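PDB 3P1Z: uncharacterized protein from Aeropyrum pernix, which probably binds nucleic acid and acts as a tRNA-intron lyase in tRNA splicing, as a member of the tRNA-intron endonuclease family. Local coordinates for residues I39-K44 with K98-V103; Y54-G59 with W69-E74; F90-K95 with I158-A163; R115-L120 with S146-I151; E135-A140 with A163-S168. All blocks are in the same frame, centred on the assembly; numbering follows the deposited sequence.

Contact 1: I39-K44 with K98-V103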
# COMPACT_ATOMS: atom_id res chain seq x y z
N ILE A 39 -33.40 23.96 12.58
CA ILE A 39 -32.45 22.84 12.57
C ILE A 39 -31.51 22.89 13.77
O ILE A 39 -30.61 22.06 13.89
CB ILE A 39 -31.58 22.78 11.28
CG1 ILE A 39 -30.72 24.04 11.13
CG2 ILE A 39 -32.45 22.59 10.05
CD1 ILE A 39 -30.05 24.15 9.77
N GLY A 40 -31.70 23.88 14.64
CA GLY A 40 -31.05 23.89 15.94
C GLY A 40 -29.63 24.43 16.07
O GLY A 40 -29.07 24.43 17.17
N TYR A 41 -29.04 24.91 14.98
CA TYR A 41 -27.67 25.43 15.06
C TYR A 41 -27.61 26.74 15.85
O TYR A 41 -26.72 26.94 16.70
CB TYR A 41 -27.06 25.60 13.67
CG TYR A 41 -26.73 24.28 13.01
CD1 TYR A 41 -25.99 23.32 13.68
CD2 TYR A 41 -27.15 24.00 11.72
CE1 TYR A 41 -25.69 22.12 13.10
CE2 TYR A 41 -26.84 22.80 11.12
CZ TYR A 41 -26.11 21.87 11.81
OH TYR A 41 -25.79 20.67 11.24
N LEU A 42 -28.56 27.64 15.58
CA LEU A 42 -28.64 28.93 16.25
C LEU A 42 -29.80 28.96 17.24
O LEU A 42 -30.97 28.89 16.86
CB LEU A 42 -28.81 30.04 15.21
CG LEU A 42 -29.27 31.41 15.74
CD1 LEU A 42 -28.13 32.09 16.46
CD2 LEU A 42 -29.76 32.28 14.60
N ARG A 43 -29.46 29.04 18.52
CA ARG A 43 -30.49 29.09 19.54
C ARG A 43 -30.27 30.33 20.40
O ARG A 43 -29.32 30.40 21.19
CB ARG A 43 -30.49 27.80 20.37
CG ARG A 43 -31.48 27.79 21.54
CD ARG A 43 -32.93 28.01 21.08
NE ARG A 43 -33.82 28.25 22.22
CZ ARG A 43 -35.15 28.14 22.18
NH1 ARG A 43 -35.76 27.79 21.06
NH2 ARG A 43 -35.85 28.38 23.29
N LYS A 44 -31.14 31.31 20.21
CA LYS A 44 -31.02 32.59 20.90
C LYS A 44 -29.70 33.25 20.62
O LYS A 44 -28.90 33.49 21.53
CB LYS A 44 -31.17 32.38 22.38
CG LYS A 44 -32.12 31.24 22.61
CD LYS A 44 -33.24 31.66 23.51
CE LYS A 44 -32.69 32.59 24.60
NZ LYS A 44 -33.79 33.16 25.45
N LYS A 98 -27.07 17.88 8.31
CA LYS A 98 -26.95 18.81 9.41
C LYS A 98 -26.27 18.08 10.57
O LYS A 98 -26.94 17.52 11.44
CB LYS A 98 -28.33 19.34 9.79
CG LYS A 98 -29.11 19.79 8.56
CD LYS A 98 -30.58 19.44 8.68
CE LYS A 98 -30.83 17.99 8.31
NZ LYS A 98 -32.26 17.74 7.95
N PRO A 99 -24.92 18.08 10.58
CA PRO A 99 -24.10 17.40 11.58
C PRO A 99 -23.97 18.15 12.91
O PRO A 99 -24.10 19.38 12.98
CB PRO A 99 -22.71 17.34 10.92
CG PRO A 99 -22.85 17.97 9.57
CD PRO A 99 -24.09 18.79 9.59
N LEU A 100 -23.72 17.38 13.97
CA LEU A 100 -23.35 17.93 15.26
C LEU A 100 -22.06 17.26 15.72
O LEU A 100 -21.60 16.28 15.12
CB LEU A 100 -24.47 17.71 16.27
CG LEU A 100 -25.84 18.22 15.81
CD1 LEU A 100 -26.97 17.73 16.71
CD2 LEU A 100 -25.88 19.75 15.69
N VAL A 101 -21.48 17.79 16.78
CA VAL A 101 -20.30 17.18 17.38
C VAL A 101 -20.68 15.92 18.16
O VAL A 101 -21.42 15.97 19.14
CB VAL A 101 -19.56 18.16 18.30
CG1 VAL A 101 -18.26 17.56 18.79
CG2 VAL A 101 -19.31 19.48 17.56
N GLY A 102 -20.18 14.77 17.69
CA GLY A 102 -20.31 13.53 18.41
C GLY A 102 -19.58 13.63 19.73
O GLY A 102 -18.72 14.49 19.90
N VAL A 103 -19.93 12.75 20.65
CA VAL A 103 -19.43 12.80 22.02
C VAL A 103 -18.00 12.30 22.14
O VAL A 103 -17.38 12.44 23.18
CB VAL A 103 -20.32 11.95 22.93
CG1 VAL A 103 -21.72 12.53 22.99
CG2 VAL A 103 -20.38 10.50 22.43
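Tyr41 meets Lys98, Pro99 and Leu100 in a partly buried contact between a connection of the N-terminal region and the start of the mixed sheet of the endonuclease-like C-terminal domain. Residues 39-44 lead from helix 30-38 into strand 42-43 of the small antiparallel sheet, and Gly40, with positive phi, makes the turn off the helix. Residues 98-103 lead from helix 83-95 into strand 100-101, one of the two outermost strands of the larger sheet within this chain.

Tyr41 carries most of the contact. Its CG lies anti to the carbonyl carbon (chi1 -72°), and the phenol extends across the side chain of Lys98 at about a right angle. Tyr41 OH donates a hydrogen bond to Pro99 O at 2.7 Å, with that oxygen near the ring plane at the edge, although the hydroxyl is crowded in the model and its position is less certain. Beside this polar tip, Tyr41 CE1 packs on Leu100 CD2 at 3.5 Å, and Tyr41 CZ lies 4.3 Å from Pro99 CD.

A phenylalanine here would probably leave Pro99 O without its phenolic donor.

Helix 83-95 adjoins the same ring through Tyr89 and Arg93, and Glu51 of helix 49-57 also touches Tyr41, so the phenol lies between helices 49-57 and 83-95 and the edge strand of the sheet. The exposed Lys98 crosses Ile39 at about a right angle, Lys98 CD coming to 3.9 Å from Ile39 CG2.

Contact 2: Y54-G59 with W69-E74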
# COMPACT_ATOMS: atom_id res chain seq x y z
N TYR A 54 -19.02 27.66 9.05
CA TYR A 54 -19.60 27.27 7.77
C TYR A 54 -20.27 28.44 7.11
O TYR A 54 -19.91 28.83 6.00
CB TYR A 54 -20.64 26.17 7.93
CG TYR A 54 -21.36 25.87 6.63
CD1 TYR A 54 -20.67 25.81 5.43
CD2 TYR A 54 -22.73 25.63 6.60
CE1 TYR A 54 -21.31 25.53 4.24
CE2 TYR A 54 -23.38 25.35 5.41
CZ TYR A 54 -22.67 25.30 4.24
OH TYR A 54 -23.31 25.01 3.05
N GLN A 55 -21.27 28.99 7.79
CA GLN A 55 -22.08 30.06 7.22
C GLN A 55 -21.18 31.26 6.85
O GLN A 55 -21.48 32.01 5.93
CB GLN A 55 -23.26 30.41 8.13
CG GLN A 55 -24.29 29.27 8.29
CD GLN A 55 -25.28 29.16 7.13
OE1 GLN A 55 -25.13 29.82 6.10
NE2 GLN A 55 -26.30 28.33 7.29
N ALA A 56 -20.06 31.41 7.55
CA ALA A 56 -19.03 32.34 7.11
C ALA A 56 -18.57 32.00 5.68
O ALA A 56 -18.70 32.82 4.76
CB ALA A 56 -17.85 32.36 8.08
N SER A 57 -18.07 30.78 5.49
CA SER A 57 -17.51 30.31 4.21
C SER A 57 -18.48 30.26 3.02
O SER A 57 -18.08 29.97 1.89
CB SER A 57 -16.85 28.94 4.40
OG SER A 57 -17.79 27.88 4.27
N ARG A 58 -19.76 30.51 3.27
CA ARG A 58 -20.72 30.66 2.18
C ARG A 58 -20.89 32.15 1.91
O ARG A 58 -21.47 32.55 0.90
CB ARG A 58 -22.06 30.00 2.51
CG ARG A 58 -22.10 28.49 2.28
CD ARG A 58 -23.38 27.88 2.83
NE ARG A 58 -24.46 27.81 1.85
CZ ARG A 58 -25.58 28.52 1.91
NH1 ARG A 58 -25.78 29.37 2.91
NH2 ARG A 58 -26.50 28.39 0.96
N GLY A 59 -20.37 32.96 2.83
CA GLY A 59 -20.44 34.40 2.71
C GLY A 59 -21.74 34.97 3.27
O GLY A 59 -22.01 36.17 3.11
N TRP A 69 -14.18 33.28 3.94
CA TRP A 69 -13.18 32.36 4.49
C TRP A 69 -12.23 33.02 5.47
O TRP A 69 -11.70 32.36 6.35
CB TRP A 69 -12.42 31.65 3.36
CG TRP A 69 -13.20 30.51 2.82
CD1 TRP A 69 -14.14 30.54 1.82
CD2 TRP A 69 -13.14 29.17 3.27
NE1 TRP A 69 -14.65 29.29 1.61
CE2 TRP A 69 -14.06 28.43 2.49
CE3 TRP A 69 -12.40 28.51 4.25
CZ2 TRP A 69 -14.25 27.05 2.67
CZ3 TRP A 69 -12.59 27.16 4.42
CH2 TRP A 69 -13.50 26.44 3.64
N ALA A 70 -12.02 34.32 5.33
CA ALA A 70 -11.24 35.06 6.31
C ALA A 70 -12.01 35.09 7.63
O ALA A 70 -11.42 35.19 8.70
CB ALA A 70 -10.98 36.46 5.81
N ALA A 71 -13.34 34.99 7.55
CA ALA A 71 -14.17 34.93 8.75
C ALA A 71 -14.22 33.50 9.27
O ALA A 71 -14.25 33.26 10.48
CB ALA A 71 -15.57 35.44 8.47
N ALA A 72 -14.23 32.54 8.35
CA ALA A 72 -14.23 31.13 8.71
C ALA A 72 -12.97 30.82 9.51
O ALA A 72 -13.02 30.27 10.60
CB ALA A 72 -14.31 30.25 7.46
N VAL A 73 -11.83 31.20 8.94
CA VAL A 73 -10.56 31.04 9.61
C VAL A 73 -10.59 31.69 10.99
O VAL A 73 -9.87 31.27 11.88
CB VAL A 73 -9.42 31.65 8.77
CG1 VAL A 73 -8.13 31.75 9.59
CG2 VAL A 73 -9.22 30.81 7.52
N GLU A 74 -11.43 32.71 11.16
CA GLU A 74 -11.43 33.49 12.39
C GLU A 74 -12.09 32.72 13.52
O GLU A 74 -11.52 32.54 14.59
CB GLU A 74 -12.14 34.84 12.20
CG GLU A 74 -11.81 35.87 13.27
CD GLU A 74 -12.65 37.13 13.15
OE1 GLU A 74 -12.70 37.71 12.04
OE2 GLU A 74 -13.25 37.54 14.17
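With chi1 of -81°, Trp69 places its CG anti to the carbonyl carbon, beside the backbone N, and starts the indole toward Ser57. In Ser57, chi1 of 86° puts OG between the backbone N and the carbonyl carbon, where it donates to Tyr54 O at 2.9 Å, in the carbonyl plane and on a lone pair. The hydroxyl is thus occupied within its own helix, and it is the CB of the serine that lies over one face of the indole, offset toward the rim. This is a CH-pi contact, with Ser57 CB 3.7 Å from the centroid of the Trp69 five-membered ring and 23° off its normal.

Deeper in the interface three alanines let the two helices approach closely. Ala56 CB lies 3.9 Å from Ala71 CB and 4.2 Å from Ala72 CB, and no hydrogen bond crosses between the segments. Gly59, with positive phi, closes the end of the helix in a Schellman motif, its N bonded to Ala56 O.

The pair joins helices 49-57 and 68-79 of the N-terminal region. Helix 83-95 completes the cluster: its Phe90 touches Ser57 and meets the Trp69 ring with the planes steeply inclined, and Arg94 also touches Trp69. A neighbouring subunit packs on Trp69 and Val73.

Contact 3: F90-K95 with I158-A163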
# COMPACT_ATOMS: atom_id res chain seq x y z
N PHE A 90 -18.25 21.15 6.43
CA PHE A 90 -18.72 21.96 5.32
C PHE A 90 -19.24 21.05 4.22
O PHE A 90 -20.37 21.22 3.75
CB PHE A 90 -17.61 22.84 4.75
CG PHE A 90 -17.09 23.86 5.70
CD1 PHE A 90 -17.75 24.13 6.88
CD2 PHE A 90 -15.96 24.59 5.39
CE1 PHE A 90 -17.25 25.08 7.76
CE2 PHE A 90 -15.47 25.54 6.26
CZ PHE A 90 -16.12 25.79 7.44
N ASP A 91 -18.39 20.11 3.81
CA ASP A 91 -18.73 19.13 2.80
C ASP A 91 -20.08 18.54 3.14
O ASP A 91 -20.99 18.51 2.31
CB ASP A 91 -17.67 18.02 2.77
CG ASP A 91 -17.70 17.20 1.49
OD1 ASP A 91 -17.29 17.71 0.43
OD2 ASP A 91 -18.12 16.02 1.55
N LEU A 92 -20.22 18.09 4.38
CA LEU A 92 -21.47 17.48 4.83
C LEU A 92 -22.65 18.46 4.83
O LEU A 92 -23.77 18.10 4.46
CB LEU A 92 -21.30 16.81 6.20
CG LEU A 92 -20.45 15.52 6.23
CD1 LEU A 92 -20.22 15.06 7.68
CD2 LEU A 92 -21.04 14.39 5.36
N ARG A 93 -22.40 19.70 5.24
CA ARG A 93 -23.43 20.72 5.14
C ARG A 93 -23.80 20.92 3.68
O ARG A 93 -24.97 20.91 3.32
CB ARG A 93 -22.99 22.04 5.78
CG ARG A 93 -22.75 21.97 7.29
CD ARG A 93 -24.04 21.79 8.10
NE ARG A 93 -24.86 23.00 8.19
CZ ARG A 93 -26.07 23.13 7.66
NH1 ARG A 93 -26.63 22.13 6.99
NH2 ARG A 93 -26.73 24.27 7.80
N ARG A 94 -22.80 21.08 2.82
CA ARG A 94 -23.07 21.30 1.41
C ARG A 94 -23.90 20.18 0.77
O ARG A 94 -24.69 20.44 -0.14
CB ARG A 94 -21.77 21.53 0.62
CG ARG A 94 -20.85 22.60 1.22
CD ARG A 94 -19.87 23.14 0.18
NE ARG A 94 -18.66 23.72 0.77
CZ ARG A 94 -17.63 24.20 0.07
NH1 ARG A 94 -17.66 24.19 -1.26
NH2 ARG A 94 -16.57 24.70 0.70
N LYS A 95 -23.73 18.95 1.26
CA LYS A 95 -24.43 17.78 0.72
C LYS A 95 -25.89 17.66 1.19
O LYS A 95 -26.67 16.87 0.64
CB LYS A 95 -23.67 16.48 1.05
CG LYS A 95 -22.30 16.31 0.35
CD LYS A 95 -21.72 14.89 0.56
CE LYS A 95 -20.21 14.81 0.29
NZ LYS A 95 -19.74 15.32 -1.03
N ILE A 158 -11.09 14.89 0.43
CA ILE A 158 -11.85 14.12 1.39
C ILE A 158 -12.44 12.85 0.80
O ILE A 158 -13.10 12.88 -0.22
CB ILE A 158 -13.03 14.92 1.94
CG1 ILE A 158 -12.53 16.25 2.50
CG2 ILE A 158 -13.79 14.10 2.97
CD1 ILE A 158 -13.65 17.19 2.87
N THR A 159 -12.21 11.74 1.48
CA THR A 159 -12.81 10.47 1.10
C THR A 159 -13.67 9.91 2.22
O THR A 159 -13.39 10.12 3.40
CB THR A 159 -11.75 9.43 0.71
OG1 THR A 159 -10.68 10.09 0.04
CG2 THR A 159 -12.36 8.43 -0.21
N TYR A 160 -14.72 9.20 1.85
CA TYR A 160 -15.61 8.64 2.85
C TYR A 160 -15.69 7.12 2.73
O TYR A 160 -15.83 6.58 1.63
CB TYR A 160 -17.01 9.24 2.73
CG TYR A 160 -17.10 10.70 3.13
CD1 TYR A 160 -17.10 11.07 4.47
CD2 TYR A 160 -17.20 11.69 2.17
CE1 TYR A 160 -17.21 12.40 4.85
CE2 TYR A 160 -17.30 13.03 2.54
CZ TYR A 160 -17.30 13.38 3.88
OH TYR A 160 -17.39 14.70 4.24
N TYR A 161 -15.59 6.45 3.87
CA TYR A 161 -15.68 4.99 3.92
C TYR A 161 -16.43 4.53 5.15
O TYR A 161 -16.10 4.90 6.28
CB TYR A 161 -14.28 4.37 3.94
CG TYR A 161 -13.48 4.62 2.69
CD1 TYR A 161 -13.72 3.90 1.53
CD2 TYR A 161 -12.46 5.56 2.67
CE1 TYR A 161 -12.98 4.11 0.38
CE2 TYR A 161 -11.72 5.79 1.52
CZ TYR A 161 -11.98 5.07 0.37
OH TYR A 161 -11.24 5.29 -0.77
N GLU A 162 -17.46 3.73 4.94
CA GLU A 162 -18.04 2.96 6.02
C GLU A 162 -16.98 2.02 6.53
O GLU A 162 -16.28 1.40 5.75
CB GLU A 162 -19.22 2.15 5.50
CG GLU A 162 -20.11 1.60 6.58
CD GLU A 162 -21.53 1.42 6.10
OE1 GLU A 162 -22.36 0.96 6.91
OE2 GLU A 162 -21.83 1.74 4.92
N ALA A 163 -16.85 1.92 7.85
CA ALA A 163 -15.94 0.95 8.46
C ALA A 163 -16.67 0.11 9.52
O ALA A 163 -16.88 0.56 10.64
CB ALA A 163 -14.73 1.66 9.06
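Tyr160 reaches from strand 158-166, an outermost strand of this chain's mixed sheet, to Asp91 and Leu92 on helix 83-95, a helix-on-sheet contact within the endonuclease-like catalytic domain fold. The helix runs across the strand at 73°, with the short axes 11.4 Å apart, a distance spanned chiefly by Tyr160.

The close-packed part centres on the phenol. Asp91 and Tyr160 approach tip to tip, and Tyr160 OH donates to Asp91 OD2 at 3.1 Å, the oxygen lying at the ring edge; OD2 is crowded in the model, which makes its position less sure. With CG anti to the backbone N (chi1 -162°), Asp91 starts its carboxyl group on the side of the strand. Leu92 crosses the phenol obliquely, its CG 3.7 Å from Tyr160 OH. Apolar side chains of a neighbouring subunit pack on both Leu92 and Tyr160, and its strand pairs antiparallel with Tyr161 and Glu162, extending the sheet.

The periphery is looser. Ile158 CD1 lies 4.1 Å from Asp91 CB. Exposed Lys95 forms a salt bridge to the same, less certain Asp91 OD2 and slides past the phenol in the opposite direction, its CE 4.1 Å from Tyr160 CE2.

Contact 4: R115-L120 with S146-I151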
# COMPACT_ATOMS: atom_id res chain seq x y z
N ARG A 115 -31.38 6.88 9.67
CA ARG A 115 -30.16 6.33 10.23
C ARG A 115 -29.28 7.45 10.73
O ARG A 115 -29.20 8.52 10.12
CB ARG A 115 -29.40 5.48 9.21
CG ARG A 115 -30.09 4.18 8.84
CD ARG A 115 -29.16 3.23 8.11
NE ARG A 115 -29.63 1.85 8.19
CZ ARG A 115 -29.39 1.03 9.22
NH1 ARG A 115 -28.70 1.45 10.27
NH2 ARG A 115 -29.87 -0.21 9.20
N VAL A 116 -28.62 7.19 11.85
CA VAL A 116 -27.66 8.10 12.44
C VAL A 116 -26.27 7.64 12.04
O VAL A 116 -25.94 6.47 12.15
CB VAL A 116 -27.75 8.09 13.98
CG1 VAL A 116 -26.78 9.11 14.58
CG2 VAL A 116 -29.18 8.36 14.45
N TYR A 117 -25.45 8.59 11.60
CA TYR A 117 -24.15 8.31 11.03
C TYR A 117 -23.04 8.97 11.84
O TYR A 117 -23.06 10.16 12.07
CB TYR A 117 -24.12 8.82 9.60
CG TYR A 117 -24.82 7.94 8.59
CD1 TYR A 117 -24.13 6.93 7.94
CD2 TYR A 117 -26.17 8.11 8.29
CE1 TYR A 117 -24.76 6.11 7.01
CE2 TYR A 117 -26.80 7.30 7.36
CZ TYR A 117 -26.09 6.30 6.73
OH TYR A 117 -26.71 5.49 5.80
N GLU A 118 -22.07 8.19 12.27
CA GLU A 118 -21.01 8.73 13.09
C GLU A 118 -19.73 8.79 12.28
O GLU A 118 -19.21 7.75 11.87
CB GLU A 118 -20.81 7.87 14.34
CG GLU A 118 -19.59 8.23 15.16
CD GLU A 118 -19.52 7.43 16.45
OE1 GLU A 118 -18.43 6.93 16.79
OE2 GLU A 118 -20.57 7.30 17.13
N VAL A 119 -19.22 9.99 12.04
CA VAL A 119 -18.05 10.13 11.17
C VAL A 119 -16.81 10.48 11.97
O VAL A 119 -16.79 11.45 12.71
CB VAL A 119 -18.25 11.18 10.05
CG1 VAL A 119 -17.06 11.15 9.07
CG2 VAL A 119 -19.56 10.96 9.31
N LEU A 120 -15.77 9.68 11.79
CA LEU A 120 -14.49 9.96 12.42
C LEU A 120 -13.64 10.65 11.39
O LEU A 120 -13.53 10.16 10.26
CB LEU A 120 -13.84 8.67 12.89
CG LEU A 120 -12.47 8.79 13.54
CD1 LEU A 120 -12.57 9.46 14.89
CD2 LEU A 120 -11.86 7.41 13.70
N SER A 146 -23.95 4.17 12.22
CA SER A 146 -23.19 3.50 11.18
C SER A 146 -21.81 4.11 11.15
O SER A 146 -21.67 5.31 10.97
CB SER A 146 -23.85 3.69 9.83
OG SER A 146 -25.25 3.50 9.94
N PRO A 147 -20.77 3.27 11.31
CA PRO A 147 -19.41 3.78 11.47
C PRO A 147 -18.84 4.40 10.18
O PRO A 147 -18.54 3.69 9.23
CB PRO A 147 -18.60 2.52 11.84
CG PRO A 147 -19.60 1.38 11.86
CD PRO A 147 -20.77 1.82 11.07
N ILE A 148 -18.69 5.72 10.15
CA ILE A 148 -18.12 6.33 8.96
C ILE A 148 -16.72 6.86 9.23
O ILE A 148 -16.41 7.29 10.34
CB ILE A 148 -19.04 7.41 8.36
CG1 ILE A 148 -20.40 6.78 8.00
CG2 ILE A 148 -18.41 8.07 7.14
CD1 ILE A 148 -20.32 5.74 6.91
N VAL A 149 -15.86 6.78 8.22
CA VAL A 149 -14.51 7.31 8.31
C VAL A 149 -14.28 8.31 7.17
O VAL A 149 -14.51 8.02 5.99
CB VAL A 149 -13.44 6.19 8.34
CG1 VAL A 149 -12.79 6.01 6.98
CG2 VAL A 149 -12.41 6.46 9.39
N ALA A 150 -13.86 9.51 7.54
CA ALA A 150 -13.55 10.53 6.54
C ALA A 150 -12.07 10.88 6.60
O ALA A 150 -11.57 11.39 7.60
CB ALA A 150 -14.42 11.77 6.72
N ILE A 151 -11.37 10.57 5.52
CA ILE A 151 -9.96 10.87 5.45
C ILE A 151 -9.70 12.07 4.58
O ILE A 151 -10.11 12.14 3.43
CB ILE A 151 -9.16 9.67 4.94
CG1 ILE A 151 -9.38 8.50 5.90
CG2 ILE A 151 -7.67 10.02 4.83
CD1 ILE A 151 -9.74 7.23 5.23
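Ile148 packs against Tyr117 and Val119 of the adjacent strand. Its CG1 lies at the edge of the Tyr117 ring, 3.7 Å from CD1, while its CG2 is 3.8 Å from Val119 CG2. With CG1 anti to the carbonyl carbon (chi1 -59°), the ethyl branch faces the tyrosine and the methyl branch faces the valine. Ser146 lies on the same sheet face: its CB is 3.8 Å from Tyr117 CD1, and its OG stands over one face of the ring, toward the rim. Further along, Val119 CG1 meets Ala150 CB at 3.6 Å.

An alanine in place of Ile148 would probably open a gap beside the Tyr117 edge and leave the Val119 methyls without the Ile148 CG2 contact.

These side chains are set by a parallel ladder of five backbone hydrogen bonds, from Ser146 N to Val116 O (3.0 Å) through to Ala150 N and Leu120 O (2.8 Å, 178° at the hydrogen). The two strands, joined through helix 130-142, form a beta-alpha-beta crossover at the centre of the mixed sheet. Glu118 and Leu120 point to the face covered by that helix, where Leu120 touches Trp136 and the Glu118 carboxylate is held by a salt bridge to Arg104. On the opposite face the Tyr117 ring meets the nearly parallel ring of Tyr110, and aromatic packing from a neighbouring subunit reaches Tyr117 and Ile148.

Contact 5: E135-A140 with A163-S168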
# COMPACT_ATOMS: atom_id res chain seq x y z
N GLU A 135 -11.99 -0.38 18.12
CA GLU A 135 -12.79 -0.01 19.29
C GLU A 135 -13.72 1.18 19.01
O GLU A 135 -14.81 1.30 19.60
CB GLU A 135 -11.88 0.27 20.50
CG GLU A 135 -10.76 -0.77 20.69
CD GLU A 135 -9.83 -0.48 21.88
OE1 GLU A 135 -10.15 0.43 22.69
OE2 GLU A 135 -8.78 -1.16 22.00
N TRP A 136 -13.30 2.07 18.11
CA TRP A 136 -14.15 3.18 17.73
C TRP A 136 -15.35 2.67 16.94
O TRP A 136 -16.49 2.98 17.28
CB TRP A 136 -13.38 4.23 16.93
CG TRP A 136 -14.34 5.16 16.29
CD1 TRP A 136 -14.98 6.22 16.88
CD2 TRP A 136 -14.84 5.07 14.95
NE1 TRP A 136 -15.84 6.81 15.97
CE2 TRP A 136 -15.76 6.13 14.79
CE3 TRP A 136 -14.57 4.22 13.88
CZ2 TRP A 136 -16.42 6.35 13.58
CZ3 TRP A 136 -15.22 4.43 12.69
CH2 TRP A 136 -16.14 5.49 12.54
N SER A 137 -15.09 1.87 15.91
CA SER A 137 -16.15 1.28 15.08
C SER A 137 -17.08 0.43 15.92
O SER A 137 -18.30 0.51 15.79
CB SER A 137 -15.56 0.40 13.98
OG SER A 137 -16.58 -0.37 13.35
N ARG A 138 -16.49 -0.40 16.77
CA ARG A 138 -17.26 -1.11 17.76
C ARG A 138 -18.11 -0.08 18.48
O ARG A 138 -19.34 -0.07 18.32
CB ARG A 138 -16.35 -1.82 18.75
CG ARG A 138 -16.16 -3.30 18.44
CD ARG A 138 -15.00 -3.87 19.22
NE ARG A 138 -14.54 -5.14 18.69
CZ ARG A 138 -13.26 -5.52 18.65
NH1 ARG A 138 -12.93 -6.71 18.14
NH2 ARG A 138 -12.31 -4.71 19.09
N GLY A 139 -17.44 0.78 19.24
CA GLY A 139 -18.07 1.89 19.93
C GLY A 139 -19.27 2.35 19.13
O GLY A 139 -20.40 2.06 19.48
N ALA A 140 -18.98 3.03 18.02
CA ALA A 140 -20.01 3.49 17.09
C ALA A 140 -21.16 2.51 16.92
O ALA A 140 -22.32 2.87 17.07
CB ALA A 140 -19.39 3.81 15.75
N ALA A 163 -16.85 1.92 7.85
CA ALA A 163 -15.94 0.95 8.46
C ALA A 163 -16.67 0.11 9.52
O ALA A 163 -16.88 0.56 10.64
CB ALA A 163 -14.73 1.66 9.06
N ARG A 164 -17.06 -1.11 9.16
CA ARG A 164 -17.85 -1.95 10.07
C ARG A 164 -17.04 -3.05 10.73
O ARG A 164 -16.48 -3.90 10.04
CB ARG A 164 -19.06 -2.54 9.33
CG ARG A 164 -20.20 -1.53 9.21
CD ARG A 164 -21.41 -2.06 8.47
NE ARG A 164 -21.74 -3.43 8.85
CZ ARG A 164 -21.39 -4.49 8.14
NH1 ARG A 164 -20.70 -4.35 7.01
NH2 ARG A 164 -21.72 -5.71 8.56
N ALA A 165 -16.99 -3.05 12.06
CA ALA A 165 -16.29 -4.11 12.77
C ALA A 165 -17.18 -5.33 12.89
O ALA A 165 -18.38 -5.23 13.11
CB ALA A 165 -15.81 -3.65 14.14
N VAL A 166 -16.58 -6.50 12.73
CA VAL A 166 -17.34 -7.73 12.79
C VAL A 166 -16.44 -8.81 13.36
O VAL A 166 -15.22 -8.70 13.32
CB VAL A 166 -17.81 -8.16 11.40
CG1 VAL A 166 -18.25 -6.93 10.59
CG2 VAL A 166 -16.72 -8.94 10.67
N ARG A 167 -17.07 -9.85 13.91
CA ARG A 167 -16.34 -11.01 14.40
C ARG A 167 -15.94 -11.95 13.23
O ARG A 167 -14.80 -12.42 13.17
CB ARG A 167 -17.17 -11.76 15.44
CG ARG A 167 -16.44 -12.13 16.75
CD ARG A 167 -14.91 -11.99 16.69
NE ARG A 167 -14.23 -12.93 15.79
CZ ARG A 167 -13.49 -13.97 16.19
NH1 ARG A 167 -12.89 -14.75 15.29
NH2 ARG A 167 -13.36 -14.25 17.48
N SER A 168 -16.86 -12.20 12.30
CA SER A 168 -16.55 -13.03 11.13
C SER A 168 -17.07 -12.46 9.82
O SER A 168 -18.22 -12.02 9.73
CB SER A 168 -17.07 -14.47 11.31
OG SER A 168 -16.48 -15.36 10.37
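Ser137 sets its side chain against the backbone of Ala163 and Ala165, where the helix crosses the strand. Its OG, anti to the backbone N (chi1 168°), is directed to the strand and lies within reach of two backbone groups. Ser137 OG donates to Ala163 O at 2.9 Å, although that oxygen is crowded in the model and its position is less certain. In turn Ala165 N gives OG a weak hydrogen bond of 3.0 Å, bent to 130° at the hydrogen. One hydroxyl thus acts as both donor and acceptor, bridging residues two apart in the strand.

Around this polar point the packing is slight. Ala165 CB lies 4.1 Å from Ser137 CB and 4.3 Å from Arg138 CG, the small methyl allowing the helix to come near. The short axes are 7.3 Å apart and cross at 90°. Pro147 of the next strand also touches Ser137 and Trp136.

Arg164, Ala165 and Val166 pair antiparallel with a strand of a neighbouring subunit, and an acidic side chain of that subunit holds Arg167. The crossover helix 130-142 therefore backs the strand that continues the sheet between subunits, consistent with the C-terminal strand pairing of tRNA-intron endonuclease dimers.

Contacts 2 and 4 are the buried ones, yet they differ in chemistry: contact 2 joins helices through small side chains and an indole, contact 4 joins strands through a backbone ladder. Their centres lie about 25 Å apart, on opposite sides of the chain's centre. Contacts 1, 3 and 5 are partly buried and each depends on a side-chain hydroxyl. Contacts 3 and 5 share strand 158-166 and Ala163, and both adjoin contact 4 through strand 146-152. Contact 1 touches contact 3 through Arg93, and Phe90 ties contact 3 to contact 2, so helix 83-95 links the N-terminal helices to the sheet.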